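Long-range contact in glycosyltransferase (Streptomyces viridochromogenes, PDB 2IUY), which is thought to transfer a sugar from a nucleotide donor during avilamycin A biosynthesis, as a retaining glycosyltransferase of family GT4: residues Val50-Ala55 with Leu65-Ala70. Sequence-based numbering, arbitrary orientation.
Sequences VFLLGA and LTVVPA
L53 and V68 lie side by side on one face of the sheet, CD2 of L53 resting 3.7 Å from CG1 of V68 and also reaching the methyl of A70; W79 of helix 73-82 touches both side chains. Further back along this face, V68 CG2 sits at the edge of the F51 ring, while T66 runs alongside F51, T66 CB lying 3.7 Å from F51 CD1. On the reverse face L65, with CG anti to its backbone N (chi1 177°), sends CD1 obliquely across to V50 CG1 at 3.9 Å and on to L52 CB, under helix 31-45. The two strands are parallel neighbours in the six-stranded sheet of the N-terminal Rossmann-like domain of a GT-B fold, with 65-67 outermost and 49-53 between it and strand 5-9. Nearly straight backbone hydrogen bonds join them: T66 N to V50 O (2.8 Å) and L52 N to T66 O (2.9 Å). V68 N then donates a hydrogen bond to L52 O. Past this point P69 centres an inverse gamma turn, and the two segments splay around a water that donates to L52 O and V68 O and accepts from A55 N at 2.8 Å. Beyond the water, G54 N donates a hydrogen bond to A70 O at 3.0 Å, more bent, with 143° at the hydrogen.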
loop_
_atom_site.group_PDB
_atom_site.type_symbol
_atom_site.label_atom_id
_atom_site.label_comp_id
_atom_site.label_asym_id
_atom_site.label_seq_id
_atom_site.Cartn_x
_atom_site.Cartn_y
_atom_site.Cartn_z
ATOM N N VAL A 50 6.086 4.174 -19.576
ATOM C CA VAL A 50 6.566 4.140 -18.187
ATOM C C VAL A 50 8.045 3.682 -18.142
ATOM O O VAL A 50 8.413 2.678 -18.762
ATOM C CB VAL A 50 5.646 3.266 -17.263
ATOM C CG1 VAL A 50 6.236 3.125 -15.844
ATOM C CG2 VAL A 50 4.272 3.865 -17.190
ATOM N N PHE A 51 8.883 4.502 -17.489
ATOM C CA PHE A 51 10.283 4.226 -17.228
ATOM C C PHE A 51 10.315 3.994 -15.725
ATOM O O PHE A 51 9.959 4.870 -14.969
ATOM C CB PHE A 51 11.157 5.430 -17.688
ATOM C CG PHE A 51 11.082 5.665 -19.172
ATOM C CD1 PHE A 51 12.016 5.067 -20.033
ATOM C CD2 PHE A 51 10.007 6.393 -19.721
ATOM C CE1 PHE A 51 11.919 5.250 -21.401
ATOM C CE2 PHE A 51 9.875 6.582 -21.109
ATOM C CZ PHE A 51 10.835 6.026 -21.946
ATOM N N LEU A 52 10.628 2.752 -15.323
ATOM C CA LEU A 52 10.608 2.367 -13.930
ATOM C C LEU A 52 12.038 2.483 -13.450
ATOM O O LEU A 52 12.934 1.913 -14.068
ATOM C CB LEU A 52 10.035 0.930 -13.727
ATOM C CG LEU A 52 10.208 0.281 -12.358
ATOM C CD1 LEU A 52 9.306 1.051 -11.323
ATOM C CD2 LEU A 52 9.862 -1.248 -12.411
ATOM N N LEU A 53 12.217 3.215 -12.349
ATOM C CA LEU A 53 13.510 3.467 -11.745
ATOM C C LEU A 53 13.427 2.950 -10.324
ATOM O O LEU A 53 12.323 2.863 -9.746
ATOM C CB LEU A 53 13.782 4.977 -11.700
ATOM C CG LEU A 53 14.118 5.616 -13.031
ATOM C CD1 LEU A 53 13.473 6.949 -12.942
ATOM C CD2 LEU A 53 15.677 5.757 -13.107
ATOM N N GLY A 54 14.601 2.586 -9.802
ATOM C CA GLY A 54 14.771 2.135 -8.447
ATOM C C GLY A 54 14.290 0.724 -8.276
ATOM O O GLY A 54 13.955 0.343 -7.152
ATOM N N ALA A 55 14.216 -0.044 -9.380
ATOM C CA ALA A 55 13.770 -1.463 -9.321
ATOM C C ALA A 55 14.333 -2.336 -10.483
ATOM O O ALA A 55 13.556 -2.949 -11.247
ATOM C CB ALA A 55 12.233 -1.538 -9.263
ATOM N N LEU A 65 6.586 -0.258 -21.295
ATOM C CA LEU A 65 7.376 -0.320 -20.068
ATOM C C LEU A 65 8.874 -0.500 -20.344
ATOM O O LEU A 65 9.287 -1.417 -21.062
ATOM C CB LEU A 65 6.844 -1.407 -19.104
ATOM C CG LEU A 65 7.646 -1.618 -17.793
ATOM C CD1 LEU A 65 7.654 -0.355 -16.853
ATOM C CD2 LEU A 65 7.266 -2.903 -17.024
ATOM N N THR A 66 9.689 0.382 -19.773
ATOM C CA THR A 66 11.122 0.224 -19.787
ATOM C C THR A 66 11.610 0.150 -18.350
ATOM O O THR A 66 11.373 1.092 -17.568
ATOM C CB THR A 66 11.814 1.432 -20.488
ATOM O OG1 THR A 66 11.435 1.488 -21.872
ATOM C CG2 THR A 66 13.319 1.364 -20.348
ATOM N N VAL A 67 12.263 -0.972 -17.996
ATOM C CA VAL A 67 12.938 -1.105 -16.700
ATOM C C VAL A 67 14.350 -0.556 -16.800
ATOM O O VAL A 67 15.208 -1.131 -17.455
ATOM C CB VAL A 67 12.841 -2.558 -16.062
ATOM C CG1 VAL A 67 13.364 -2.580 -14.617
ATOM C CG2 VAL A 67 11.392 -3.004 -16.038
ATOM N N VAL A 68 14.556 0.603 -16.176
ATOM C CA VAL A 68 15.841 1.318 -16.212
ATOM C C VAL A 68 16.821 0.645 -15.248
ATOM O O VAL A 68 16.495 0.436 -14.059
ATOM C CB VAL A 68 15.676 2.845 -15.853
ATOM C CG1 VAL A 68 17.017 3.561 -15.829
ATOM C CG2 VAL A 68 14.740 3.538 -16.825
ATOM N N PRO A 69 18.015 0.291 -15.737
ATOM C CA PRO A 69 19.011 -0.333 -14.858
ATOM C C PRO A 69 19.665 0.619 -13.836
ATOM O O PRO A 69 20.898 0.762 -13.793
ATOM C CB PRO A 69 20.025 -0.920 -15.862
ATOM C CG PRO A 69 19.947 -0.002 -17.021
ATOM C CD PRO A 69 18.480 0.346 -17.136
ATOM N N ALA A 70 18.839 1.261 -13.012
ATOM C CA ALA A 70 19.313 2.191 -11.987
ATOM C C ALA A 70 18.628 1.839 -10.700
ATOM O O ALA A 70 17.398 1.891 -10.591
ATOM C CB ALA A 70 19.046 3.670 -12.384
HETATM O O HOH W 1 14.541 0.331 -12.167
#